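Local coordinates for ORF112 (Cyprinid herpesvirus 3, PDB 4WCG), which binds Z-DNA through its C-terminal Z-alpha domain, the part crystallised here, and probably acts in the virus's dealings with innate immunity, at residues 38-43 / 82-87; 47-52 / 59-64; 74-79 / 92-97. One frame throughout, in Å; residues are numbered along the deposited sequence.

Contact 1 (38-43 / 82-87); sequences ISEEMN and DGRVRK. With SO4 (sulfate ion), chain F; SO4 (sulfate ion), chain E.
The Arg84 guanidinium meets the Glu40 carboxylate edge to edge, the two planes only 17° apart, while the amide of Asn43 stands steeply to the guanidinium and approaches it obliquely. This end-on, bidentate salt bridge ties the first turn of helix 40-52 to the loop that leads from the recognition helix 69-81 into the beta-wing of the Z-alpha winged helix-turn-helix. Arg84 NH1 gives a nearly straight hydrogen bond to Glu40 OE1 at 3.0 Å, and Arg84 NH2 reaches Glu40 OE2 at 2.8 Å. Both oxygens use their syn lone pairs, and the pairing fixes how the two flat groups are rotated. With CG anti to the backbone N (chi1 176°) and a bend at chi2, the Glu40 chain brings its carboxylate round toward Arg84. Asn43 ND2, one turn on, donates to Glu40 OE1 at 3.0 Å from above the carboxylate plane, so two donors grip that oxygen and hold the carboxylate in place. The Arg84 side chain also packs on Leu44 and Leu47 of helix 40-52. At the start of that helix, Ser39 is the N-cap, its OG accepting from Met42 N, and a sulfate, probably from the crystallisation liquor, takes bonds from Ser39 OG and from the backbone N atoms of Glu40 and Glu41. On the other segment, Gly83 ends helix 69-81 as the C-prime residue of a Schellman motif. Beyond it a second sulfate lies at the edge of the Arg86 guanidinium, its O3 2.8 Å from Arg86 NE, and is also hydrogen-bonded to Arg86 NE of the second subunit.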
loop_
_atom_site.group_PDB
_atom_site.type_symbol
_atom_site.label_atom_id
_atom_site.label_comp_id
_atom_site.label_asym_id
_atom_site.label_seq_id
_atom_site.Cartn_x
_atom_site.Cartn_y
_atom_site.Cartn_z
ATOM N N ILE A 38 -11.676 0.822 -9.717
ATOM C CA ILE A 38 -10.877 -0.380 -9.476
ATOM C C ILE A 38 -11.642 -1.622 -9.919
ATOM O O ILE A 38 -12.758 -1.870 -9.464
ATOM C CB ILE A 38 -10.493 -0.537 -7.994
ATOM C CG1 ILE A 38 -9.560 0.593 -7.555
ATOM C CG2 ILE A 38 -9.844 -1.896 -7.751
ATOM C CD1 ILE A 38 -8.228 0.594 -8.272
ATOM N N SER A 39 -11.037 -2.386 -10.820
ATOM C CA SER A 39 -11.603 -3.648 -11.275
ATOM C C SER A 39 -10.921 -4.817 -10.579
ATOM O O SER A 39 -9.696 -4.953 -10.639
ATOM C CB SER A 39 -11.454 -3.784 -12.789
ATOM O OG SER A 39 -11.616 -5.128 -13.201
ATOM N N GLU A 40 -11.703 -5.669 -9.921
ATOM C CA GLU A 40 -11.119 -6.848 -9.296
ATOM C C GLU A 40 -10.604 -7.794 -10.376
ATOM O O GLU A 40 -9.608 -8.489 -10.179
ATOM C CB GLU A 40 -12.130 -7.549 -8.379
ATOM C CG GLU A 40 -11.636 -8.861 -7.749
ATOM C CD GLU A 40 -10.354 -8.720 -6.922
ATOM O OE1 GLU A 40 -10.022 -7.595 -6.473
ATOM O OE2 GLU A 40 -9.683 -9.757 -6.713
ATOM N N GLU A 41 -11.275 -7.804 -11.525
ATOM C CA GLU A 41 -10.801 -8.572 -12.668
ATOM C C GLU A 41 -9.394 -8.126 -13.080
ATOM O O GLU A 41 -8.532 -8.957 -13.361
ATOM C CB GLU A 41 -11.773 -8.437 -13.840
ATOM C CG GLU A 41 -11.300 -9.101 -15.118
ATOM C CD GLU A 41 -12.443 -9.388 -16.071
ATOM O OE1 GLU A 41 -13.468 -9.941 -15.618
ATOM O OE2 GLU A 41 -12.319 -9.057 -17.269
ATOM N N MET A 42 -9.166 -6.815 -13.107
ATOM C CA MET A 42 -7.840 -6.276 -13.418
ATOM C C MET A 42 -6.821 -6.672 -12.345
ATOM O O MET A 42 -5.681 -7.029 -12.651
ATOM C CB MET A 42 -7.902 -4.748 -13.564
ATOM C CG MET A 42 -6.548 -4.078 -13.741
ATOM S SD MET A 42 -5.666 -4.625 -15.217
ATOM C CE MET A 42 -6.490 -3.675 -16.488
ATOM N N ASN A 43 -7.238 -6.616 -11.087
ATOM C CA ASN A 43 -6.363 -7.026 -9.988
ATOM C C ASN A 43 -5.839 -8.439 -10.186
ATOM O O ASN A 43 -4.647 -8.701 -10.057
ATOM C CB ASN A 43 -7.092 -6.943 -8.658
ATOM C CG ASN A 43 -7.269 -5.529 -8.181
ATOM O OD1 ASN A 43 -6.520 -4.633 -8.581
ATOM N ND2 ASN A 43 -8.260 -5.315 -7.328
ATOM N N ASP A 82 -3.526 -3.334 1.131
ATOM C CA ASP A 82 -3.880 -4.477 1.963
ATOM C C ASP A 82 -2.937 -5.648 1.767
ATOM O O ASP A 82 -3.235 -6.766 2.190
ATOM C CB ASP A 82 -5.330 -4.918 1.722
ATOM C CG ASP A 82 -5.648 -5.172 0.260
ATOM O OD1 ASP A 82 -5.111 -4.469 -0.610
ATOM O OD2 ASP A 82 -6.472 -6.070 -0.012
ATOM N N GLY A 83 -1.795 -5.392 1.144
ATOM C CA GLY A 83 -0.723 -6.375 1.095
ATOM C C GLY A 83 -0.826 -7.456 0.037
ATOM O O GLY A 83 -0.147 -8.484 0.129
ATOM N N ARG A 84 -1.649 -7.233 -0.980
ATOM C CA ARG A 84 -1.757 -8.207 -2.068
ATOM C C ARG A 84 -0.564 -8.150 -3.021
ATOM O O ARG A 84 -0.232 -9.143 -3.680
ATOM C CB ARG A 84 -3.056 -7.990 -2.841
ATOM C CG ARG A 84 -4.282 -8.363 -2.035
ATOM C CD ARG A 84 -5.544 -8.009 -2.782
ATOM N NE ARG A 84 -5.906 -9.027 -3.754
ATOM C CZ ARG A 84 -6.932 -8.913 -4.597
ATOM N NH1 ARG A 84 -7.664 -7.806 -4.599
ATOM N NH2 ARG A 84 -7.216 -9.891 -5.447
ATOM N N VAL A 85 0.031 -6.962 -3.135
ATOM C CA VAL A 85 1.317 -6.777 -3.800
ATOM C C VAL A 85 2.187 -5.922 -2.885
ATOM O O VAL A 85 1.693 -5.297 -1.934
ATOM C CB VAL A 85 1.189 -6.085 -5.196
ATOM C CG1 VAL A 85 0.312 -6.896 -6.122
ATOM C CG2 VAL A 85 0.635 -4.672 -5.065
ATOM N N ARG A 86 3.476 -5.867 -3.178
ATOM C CA ARG A 86 4.396 -5.082 -2.375
ATOM C C ARG A 86 5.399 -4.408 -3.295
ATOM O O ARG A 86 5.981 -5.060 -4.176
ATOM C CB ARG A 86 5.098 -5.969 -1.360
ATOM C CG ARG A 86 5.897 -5.197 -0.322
ATOM C CD ARG A 86 6.735 -6.125 0.503
ATOM N NE ARG A 86 5.912 -7.106 1.198
ATOM C CZ ARG A 86 6.350 -8.293 1.602
ATOM N NH1 ARG A 86 7.604 -8.650 1.364
ATOM N NH2 ARG A 86 5.530 -9.125 2.229
ATOM N N LYS A 87 5.612 -3.114 -3.096
ATOM C CA LYS A 87 6.582 -2.378 -3.883
ATOM C C LYS A 87 7.963 -2.486 -3.252
ATOM O O LYS A 87 8.086 -2.556 -2.029
ATOM C CB LYS A 87 6.161 -0.906 -3.987
ATOM C CG LYS A 87 6.888 -0.104 -5.044
ATOM C CD LYS A 87 6.427 1.354 -4.995
ATOM C CE LYS A 87 7.169 2.112 -3.915
ATOM N NZ LYS A 87 8.615 2.233 -4.248
HETATM S S SO4 F . -14.715 -6.299 -11.534
HETATM O O1 SO4 F . -14.531 -5.453 -10.358
HETATM O O2 SO4 F . -13.849 -7.470 -11.439
HETATM O O3 SO4 F . -14.381 -5.553 -12.745
HETATM O O4 SO4 F . -16.107 -6.734 -11.603
HETATM S S SO4 E . 2.750 -7.049 3.339
HETATM O O1 SO4 E . 2.547 -8.473 3.076
HETATM O O2 SO4 E . 3.677 -6.886 4.464
HETATM O O3 SO4 E . 3.336 -6.405 2.153
HETATM O O4 SO4 E . 1.468 -6.442 3.685
#

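Contact 2 (47-52 / 59-64); sequences LAYLGT and VHIAQS
Tyr49 and Ile61 dominate this junction of helix 40-52 with helix 58-65, two of the three helices of the winged helix-turn-helix fold. The short helical segments cross at 115°, their axes 10.6 Å apart at closest approach. Tyr49 lays one face of its ring over the backbone of Ile61: Ile61 CA stands almost on the ring normal, 4.2 Å from the centroid, a CH-pi contact. Tyr49 CG is anti to its own backbone N (chi1 -176°), which sends the ring out from helix 40-52 and across the other. On the CD1 and CE1 side the ring packs against Ile61, Tyr49 CD1 lying 3.6 Å from Ile61 CG1, and at its far end Tyr49 OH comes near CB of His60. Ile61 is the buried partner. Its CD1 touches Leu50 CD2 at 4.1 Å, the two side chains crossing at about a right angle, and it also packs on Val72 of helix 69-81, so that it links all three helices. Ala56 in the intervening loop also packs on Tyr49. Ser64, one turn after Ile61, completes the seat for the ring from an oblique direction, with Ser64 CB 3.5 Å from Tyr49 CE2.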
loop_
_atom_site.group_PDB
_atom_site.type_symbol
_atom_site.label_atom_id
_atom_site.label_comp_id
_atom_site.label_asym_id
_atom_site.label_seq_id
_atom_site.Cartn_x
_atom_site.Cartn_y
_atom_site.Cartn_z
ATOM N N LEU A 47 -1.964 -9.731 -10.649
ATOM C CA LEU A 47 -1.406 -10.719 -9.732
ATOM C C LEU A 47 -0.889 -11.921 -10.516
ATOM O O LEU A 47 0.143 -12.512 -10.177
ATOM C CB LEU A 47 -2.457 -11.159 -8.713
ATOM C CG LEU A 47 -2.864 -10.068 -7.722
ATOM C CD1 LEU A 47 -4.028 -10.533 -6.863
ATOM C CD2 LEU A 47 -1.696 -9.707 -6.829
ATOM N N ALA A 48 -1.607 -12.298 -11.568
ATOM C CA ALA A 48 -1.166 -13.421 -12.367
ATOM C C ALA A 48 0.156 -13.140 -13.067
ATOM O O ALA A 48 1.012 -14.016 -13.145
ATOM C CB ALA A 48 -2.225 -13.800 -13.380
ATOM N N TYR A 49 0.314 -11.927 -13.594
ATOM C CA TYR A 49 1.574 -11.558 -14.224
ATOM C C TYR A 49 2.703 -11.654 -13.197
ATOM O O TYR A 49 3.759 -12.220 -13.471
ATOM C CB TYR A 49 1.503 -10.142 -14.811
ATOM C CG TYR A 49 2.751 -9.729 -15.572
ATOM C CD1 TYR A 49 3.868 -9.237 -14.907
ATOM C CD2 TYR A 49 2.813 -9.845 -16.953
ATOM C CE1 TYR A 49 5.011 -8.866 -15.597
ATOM C CE2 TYR A 49 3.955 -9.473 -17.653
ATOM C CZ TYR A 49 5.050 -8.980 -16.966
ATOM O OH TYR A 49 6.188 -8.616 -17.657
ATOM N N LEU A 50 2.469 -11.119 -12.008
ATOM C CA LEU A 50 3.510 -11.083 -10.985
ATOM C C LEU A 50 3.908 -12.474 -10.524
ATOM O O LEU A 50 5.061 -12.705 -10.151
ATOM C CB LEU A 50 3.052 -10.246 -9.790
ATOM C CG LEU A 50 2.991 -8.764 -10.120
ATOM C CD1 LEU A 50 2.406 -7.964 -8.956
ATOM C CD2 LEU A 50 4.390 -8.261 -10.467
ATOM N N GLY A 51 2.956 -13.403 -10.573
ATOM C CA GLY A 51 3.219 -14.784 -10.212
ATOM C C GLY A 51 4.182 -15.424 -11.188
ATOM O O GLY A 51 4.818 -16.433 -10.881
ATOM N N THR A 52 4.286 -14.831 -12.373
ATOM C CA THR A 52 5.150 -15.347 -13.424
ATOM C C THR A 52 6.509 -14.644 -13.421
ATOM O O THR A 52 7.529 -15.238 -13.776
ATOM C CB THR A 52 4.490 -15.188 -14.809
ATOM O OG1 THR A 52 3.136 -15.660 -14.758
ATOM C CG2 THR A 52 5.237 -15.975 -15.831
ATOM N N VAL A 59 5.140 -0.642 -16.519
ATOM C CA VAL A 59 5.118 -0.475 -17.974
ATOM C C VAL A 59 5.080 -1.835 -18.657
ATOM O O VAL A 59 4.461 -1.995 -19.708
ATOM C CB VAL A 59 6.325 0.346 -18.481
ATOM C CG1 VAL A 59 7.643 -0.372 -18.198
ATOM C CG2 VAL A 59 6.172 0.638 -19.965
ATOM N N HIS A 60 5.716 -2.828 -18.049
ATOM C CA HIS A 60 5.792 -4.142 -18.667
ATOM C C HIS A 60 4.519 -4.932 -18.416
ATOM O O HIS A 60 4.048 -5.659 -19.288
ATOM C CB HIS A 60 7.023 -4.882 -18.153
ATOM C CG HIS A 60 8.312 -4.225 -18.546
ATOM N ND1 HIS A 60 9.382 -4.108 -17.687
ATOM C CD2 HIS A 60 8.694 -3.636 -19.705
ATOM C CE1 HIS A 60 10.372 -3.482 -18.300
ATOM N NE2 HIS A 60 9.979 -3.184 -19.526
ATOM N N ILE A 61 3.936 -4.757 -17.236
ATOM C CA ILE A 61 2.641 -5.357 -16.963
ATOM C C ILE A 61 1.580 -4.784 -17.905
ATOM O O ILE A 61 0.788 -5.520 -18.494
ATOM C CB ILE A 61 2.228 -5.128 -15.508
ATOM C CG1 ILE A 61 3.305 -5.714 -14.587
ATOM C CG2 ILE A 61 0.850 -5.721 -15.250
ATOM C CD1 ILE A 61 3.081 -5.471 -13.117
ATOM N N ALA A 62 1.578 -3.465 -18.063
ATOM C CA ALA A 62 0.645 -2.799 -18.962
ATOM C C ALA A 62 0.779 -3.286 -20.410
ATOM O O ALA A 62 -0.227 -3.528 -21.089
ATOM C CB ALA A 62 0.846 -1.281 -18.889
ATOM N N GLN A 63 2.013 -3.431 -20.886
ATOM C CA GLN A 63 2.239 -3.914 -22.238
ATOM C C GLN A 63 1.631 -5.299 -22.407
ATOM O O GLN A 63 0.976 -5.576 -23.408
ATOM C CB GLN A 63 3.734 -3.952 -22.559
ATOM C CG GLN A 63 4.368 -2.597 -22.816
ATOM C CD GLN A 63 5.872 -2.693 -23.011
ATOM O OE1 GLN A 63 6.461 -3.765 -22.861
ATOM N NE2 GLN A 63 6.498 -1.574 -23.358
ATOM N N SER A 64 1.835 -6.160 -21.417
ATOM C CA SER A 64 1.380 -7.542 -21.512
ATOM C C SER A 64 -0.139 -7.635 -21.514
ATOM O O SER A 64 -0.716 -8.423 -22.268
ATOM C CB SER A 64 1.951 -8.384 -20.366
ATOM O OG SER A 64 1.581 -9.754 -20.514
#

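Contact 3 (74-79 / 92-97); sequences RHLYRM and PVWYLP. With nucleotides of chain D.
Trp94 and Tyr77 form a T-shaped pair, the indole presenting its edge to one face of the phenol ring. The planes stand at 79° and the centroid of the six-membered indole ring is 4.9 Å from that of Tyr77, with Trp94 CZ2 reaching to 3.5 Å from Tyr77 CE1. This tyrosine-tryptophan pair is a hallmark of Z-alpha domains: Tyr77 meets the Z-DNA and Trp94 backs its other face. A CH-pi contact meets the indole on a face: Leu76 CD1 lies 3.7 Å from the centroid of the five-membered ring and 10° off its normal, while Leu76 CD2 and CB spread over the rest of the ring system.

The far face and the hydroxyl of Tyr77 meet the DNA. Its CG lies beside the backbone N and anti to the carbonyl carbon (chi1 -81°), which sets the ring between indole and base, with C8 of the guanine DG5 of chain D 3.4 Å from Tyr77 CG. Tyr77 OH donates a hydrogen bond to OP1 of DC4 of chain D at 2.6 Å, with the phosphate oxygen near the ring plane. Pro92 packs CG against O5' of DG3 of chain D at 3.6 Å. From helix 69-81, Arg74 forms a salt bridge to a DNA phosphate and Arg78 hydrogen-bonds to a guanine O6.

Trp94 sits on strand 94-95, which pairs with strand 86-87, and its backbone also bonds to Gly55 and Ala56; the contact thus clamps the beta-wing to the recognition helix 69-81, whose His75 packs on helix 40-52.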
loop_
_atom_site.group_PDB
_atom_site.type_symbol
_atom_site.label_atom_id
_atom_site.label_comp_id
_atom_site.label_asym_id
_atom_site.label_seq_id
_atom_site.Cartn_x
_atom_site.Cartn_y
_atom_site.Cartn_z
ATOM N N ARG A 74 -2.627 2.344 -10.866
ATOM C CA ARG A 74 -3.733 2.612 -9.950
ATOM C C ARG A 74 -4.081 1.326 -9.194
ATOM O O ARG A 74 -4.307 1.342 -7.962
ATOM C CB ARG A 74 -4.948 3.150 -10.710
ATOM C CG ARG A 74 -6.070 3.635 -9.783
ATOM C CD ARG A 74 -7.146 4.388 -10.532
ATOM N NE ARG A 74 -7.902 3.513 -11.413
ATOM C CZ ARG A 74 -7.791 3.518 -12.735
ATOM N NH1 ARG A 74 -6.936 4.341 -13.320
ATOM N NH2 ARG A 74 -8.532 2.698 -13.468
ATOM N N HIS A 75 -4.117 0.217 -9.926
ATOM C CA HIS A 75 -4.473 -1.050 -9.293
ATOM C C HIS A 75 -3.353 -1.589 -8.394
ATOM O O HIS A 75 -3.633 -2.092 -7.303
ATOM C CB HIS A 75 -4.877 -2.077 -10.352
ATOM C CG HIS A 75 -6.211 -1.803 -10.973
ATOM N ND1 HIS A 75 -6.426 -0.771 -11.864
ATOM C CD2 HIS A 75 -7.405 -2.423 -10.821
ATOM C CE1 HIS A 75 -7.692 -0.775 -12.240
ATOM N NE2 HIS A 75 -8.309 -1.766 -11.621
ATOM N N LEU A 76 -2.096 -1.480 -8.828
ATOM C CA LEU A 76 -0.967 -1.926 -7.997
ATOM C C LEU A 76 -0.952 -1.205 -6.659
ATOM O O LEU A 76 -0.832 -1.820 -5.591
ATOM C CB LEU A 76 0.378 -1.690 -8.704
ATOM C CG LEU A 76 0.716 -2.650 -9.844
ATOM C CD1 LEU A 76 1.865 -2.085 -10.687
ATOM C CD2 LEU A 76 1.117 -4.011 -9.254
ATOM N N TYR A 77 -1.062 0.118 -6.699
ATOM C CA TYR A 77 -0.992 0.862 -5.454
ATOM C C TYR A 77 -2.178 0.554 -4.538
ATOM O O TYR A 77 -2.008 0.454 -3.330
ATOM C CB TYR A 77 -0.884 2.364 -5.729
ATOM C CG TYR A 77 0.537 2.801 -6.056
ATOM C CD1 TYR A 77 1.027 2.742 -7.359
ATOM C CD2 TYR A 77 1.388 3.227 -5.053
ATOM C CE1 TYR A 77 2.321 3.137 -7.648
ATOM C CE2 TYR A 77 2.680 3.617 -5.322
ATOM C CZ TYR A 77 3.147 3.568 -6.626
ATOM O OH TYR A 77 4.441 3.964 -6.871
ATOM N N ARG A 78 -3.378 0.393 -5.087
ATOM C CA ARG A 78 -4.481 0.037 -4.208
ATOM C C ARG A 78 -4.305 -1.371 -3.622
ATOM O O ARG A 78 -4.620 -1.586 -2.446
ATOM C CB ARG A 78 -5.805 0.174 -4.940
ATOM C CG ARG A 78 -6.161 1.643 -5.224
ATOM C CD ARG A 78 -6.140 2.550 -3.968
ATOM N NE ARG A 78 -6.663 3.886 -4.262
ATOM C CZ ARG A 78 -6.783 4.886 -3.384
ATOM N NH1 ARG A 78 -6.408 4.737 -2.110
ATOM N NH2 ARG A 78 -7.287 6.050 -3.781
ATOM N N MET A 79 -3.796 -2.316 -4.421
ATOM C CA MET A 79 -3.531 -3.667 -3.886
ATOM C C MET A 79 -2.436 -3.656 -2.826
ATOM O O MET A 79 -2.437 -4.500 -1.918
ATOM C CB MET A 79 -3.152 -4.644 -5.000
ATOM C CG MET A 79 -4.382 -5.208 -5.695
ATOM S SD MET A 79 -4.020 -6.623 -6.746
ATOM C CE MET A 79 -3.076 -5.828 -8.057
ATOM N N PRO A 92 10.271 1.610 -8.394
ATOM C CA PRO A 92 8.924 1.226 -8.824
ATOM C C PRO A 92 8.937 -0.168 -9.428
ATOM O O PRO A 92 8.671 -0.379 -10.612
ATOM C CB PRO A 92 8.574 2.286 -9.871
ATOM C CG PRO A 92 9.912 2.629 -10.473
ATOM C CD PRO A 92 10.883 2.583 -9.317
ATOM N N VAL A 93 9.255 -1.124 -8.571
ATOM C CA VAL A 93 9.334 -2.527 -8.948
ATOM C C VAL A 93 8.434 -3.303 -7.984
ATOM O O VAL A 93 8.381 -2.976 -6.796
ATOM C CB VAL A 93 10.804 -2.988 -8.917
ATOM C CG1 VAL A 93 10.930 -4.471 -8.732
ATOM C CG2 VAL A 93 11.519 -2.496 -10.183
ATOM N N TRP A 94 7.712 -4.306 -8.481
ATOM C CA TRP A 94 6.614 -4.905 -7.717
ATOM C C TRP A 94 6.775 -6.406 -7.500
ATOM O O TRP A 94 7.185 -7.161 -8.399
ATOM C CB TRP A 94 5.275 -4.633 -8.418
ATOM C CG TRP A 94 5.001 -3.162 -8.473
ATOM C CD1 TRP A 94 5.407 -2.268 -9.441
ATOM C CD2 TRP A 94 4.306 -2.391 -7.490
ATOM N NE1 TRP A 94 5.001 -1.008 -9.110
ATOM C CE2 TRP A 94 4.316 -1.048 -7.924
ATOM C CE3 TRP A 94 3.666 -2.706 -6.289
ATOM C CZ2 TRP A 94 3.700 -0.025 -7.193
ATOM C CZ3 TRP A 94 3.073 -1.702 -5.567
ATOM C CH2 TRP A 94 3.084 -0.370 -6.023
ATOM N N TYR A 95 6.421 -6.820 -6.288
ATOM C CA TYR A 95 6.529 -8.202 -5.869
ATOM C C TYR A 95 5.201 -8.757 -5.390
ATOM O O TYR A 95 4.313 -8.037 -4.948
ATOM C CB TYR A 95 7.563 -8.341 -4.749
ATOM C CG TYR A 95 8.909 -7.797 -5.122
ATOM C CD1 TYR A 95 9.828 -8.572 -5.825
ATOM C CD2 TYR A 95 9.267 -6.508 -4.761
ATOM C CE1 TYR A 95 11.064 -8.050 -6.174
ATOM C CE2 TYR A 95 10.500 -5.987 -5.096
ATOM C CZ TYR A 95 11.391 -6.764 -5.800
ATOM O OH TYR A 95 12.621 -6.238 -6.117
ATOM N N LEU A 96 5.114 -10.075 -5.432
ATOM C CA LEU A 96 3.962 -10.786 -4.933
ATOM C C LEU A 96 4.348 -11.494 -3.639
ATOM O O LEU A 96 5.105 -12.463 -3.691
ATOM C CB LEU A 96 3.505 -11.791 -5.998
ATOM C CG LEU A 96 2.225 -12.596 -5.845
ATOM C CD1 LEU A 96 1.017 -11.700 -5.947
ATOM C CD2 LEU A 96 2.193 -13.694 -6.905
ATOM N N PRO A 97 3.843 -11.024 -2.483
ATOM C CA PRO A 97 4.148 -11.667 -1.190
ATOM C C PRO A 97 3.678 -13.117 -1.128
ATOM O O PRO A 97 2.648 -13.395 -1.742
ATOM C CB PRO A 97 3.377 -10.817 -0.171
ATOM C CG PRO A 97 3.138 -9.510 -0.855
ATOM C CD PRO A 97 2.982 -9.838 -2.311
ATOM P P DG D 5 1.440 6.809 -13.718
ATOM O OP1 DG D 5 2.423 5.806 -14.053
ATOM O OP2 DG D 5 0.739 7.476 -14.787
ATOM O "O5'" DG D 5 0.412 6.119 -12.737
ATOM C "C5'" DG D 5 -0.630 6.868 -12.176
ATOM C "C4'" DG D 5 -1.376 6.052 -11.149
ATOM O "O4'" DG D 5 -0.497 5.684 -10.077
ATOM C "C3'" DG D 5 -2.532 6.805 -10.505
ATOM O "O3'" DG D 5 -3.704 6.406 -11.187
ATOM C "C2'" DG D 5 -2.518 6.337 -9.062
ATOM C "C1'" DG D 5 -1.122 5.811 -8.820
ATOM N N9 DG D 5 -0.246 6.608 -7.968
ATOM C C8 DG D 5 0.503 6.134 -6.927
ATOM N N7 DG D 5 1.250 7.045 -6.377
ATOM C C5 DG D 5 0.980 8.191 -7.103
ATOM C C6 DG D 5 1.485 9.498 -6.960
ATOM O O6 DG D 5 2.286 9.917 -6.140
ATOM N N1 DG D 5 0.963 10.351 -7.919
ATOM C C2 DG D 5 0.059 9.994 -8.881
ATOM N N2 DG D 5 -0.331 10.959 -9.707
ATOM N N3 DG D 5 -0.429 8.778 -9.016
ATOM C C4 DG D 5 0.066 7.934 -8.096
ATOM P P DC D 4 5.653 5.257 -9.884
ATOM O OP1 DC D 4 5.028 4.000 -9.444
ATOM O OP2 DC D 4 6.185 5.344 -11.250
ATOM O "O5'" DC D 4 4.622 6.459 -9.642
ATOM C "C5'" DC D 4 3.238 6.237 -9.731
ATOM C "C4'" DC D 4 2.581 7.354 -10.529
ATOM O "O4'" DC D 4 2.697 8.610 -9.797
ATOM C "C3'" DC D 4 3.193 7.610 -11.912
ATOM O "O3'" DC D 4 2.151 7.923 -12.845
ATOM C "C2'" DC D 4 4.067 8.837 -11.663
ATOM C "C1'" DC D 4 3.202 9.603 -10.668
ATOM N N1 DC D 4 3.964 10.584 -9.869
ATOM C C2 DC D 4 4.003 11.913 -10.262
ATOM O O2 DC D 4 3.390 12.246 -11.284
ATOM N N3 DC D 4 4.715 12.805 -9.522
ATOM C C4 DC D 4 5.362 12.391 -8.429
ATOM N N4 DC D 4 6.051 13.294 -7.724
ATOM C C5 DC D 4 5.341 11.027 -8.018
ATOM C C6 DC D 4 4.632 10.169 -8.750
ATOM P P DG D 3 11.651 6.175 -11.958
ATOM O OP1 DG D 3 13.087 5.917 -11.670
ATOM O OP2 DG D 3 10.939 5.356 -12.958
ATOM O "O5'" DG D 3 10.882 6.120 -10.579
ATOM C "C5'" DG D 3 9.486 6.396 -10.538
ATOM C "C4'" DG D 3 9.011 6.408 -9.108
ATOM O "O4'" DG D 3 9.770 7.393 -8.382
ATOM C "C3'" DG D 3 7.550 6.780 -8.935
ATOM O "O3'" DG D 3 6.790 5.603 -8.820
ATOM C "C2'" DG D 3 7.521 7.573 -7.634
ATOM C "C1'" DG D 3 8.953 8.066 -7.450
ATOM N N9 DG D 3 9.124 9.502 -7.653
ATOM C C8 DG D 3 9.719 10.387 -6.789
ATOM N N7 DG D 3 9.749 11.613 -7.235
ATOM C C5 DG D 3 9.132 11.539 -8.481
ATOM C C6 DG D 3 8.865 12.554 -9.425
ATOM O O6 DG D 3 9.154 13.759 -9.361
ATOM N N1 DG D 3 8.199 12.055 -10.549
ATOM C C2 DG D 3 7.870 10.740 -10.730
ATOM N N2 DG D 3 7.258 10.431 -11.878
ATOM N N3 DG D 3 8.116 9.784 -9.859
ATOM C C4 DG D 3 8.738 10.251 -8.751
#

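Overall arrangement
From the N terminus, helix 40-52 enters two of the contacts: its first turn in contact 1 and its last turns in contact 2. Contact 2 closes first, bringing helix 58-65 back across a short loop, and lies wholly within the much longer loop that contact 1 closes at 82-87. Contact 3 follows contact 2 in series, closing the loop from helix 69-81 through strand 86-87 to strand 94-95, but its segments alternate with those of contact 1, so these two cross. They are also joined directly: Arg86 O pairs with Tyr95 N in the two-stranded sheet, and Ser39 N with His75 NE2. Between contacts 2 and 3, Leu47 packs on Leu96 and Met79. Together the contacts bind three helices and the wing into one domain.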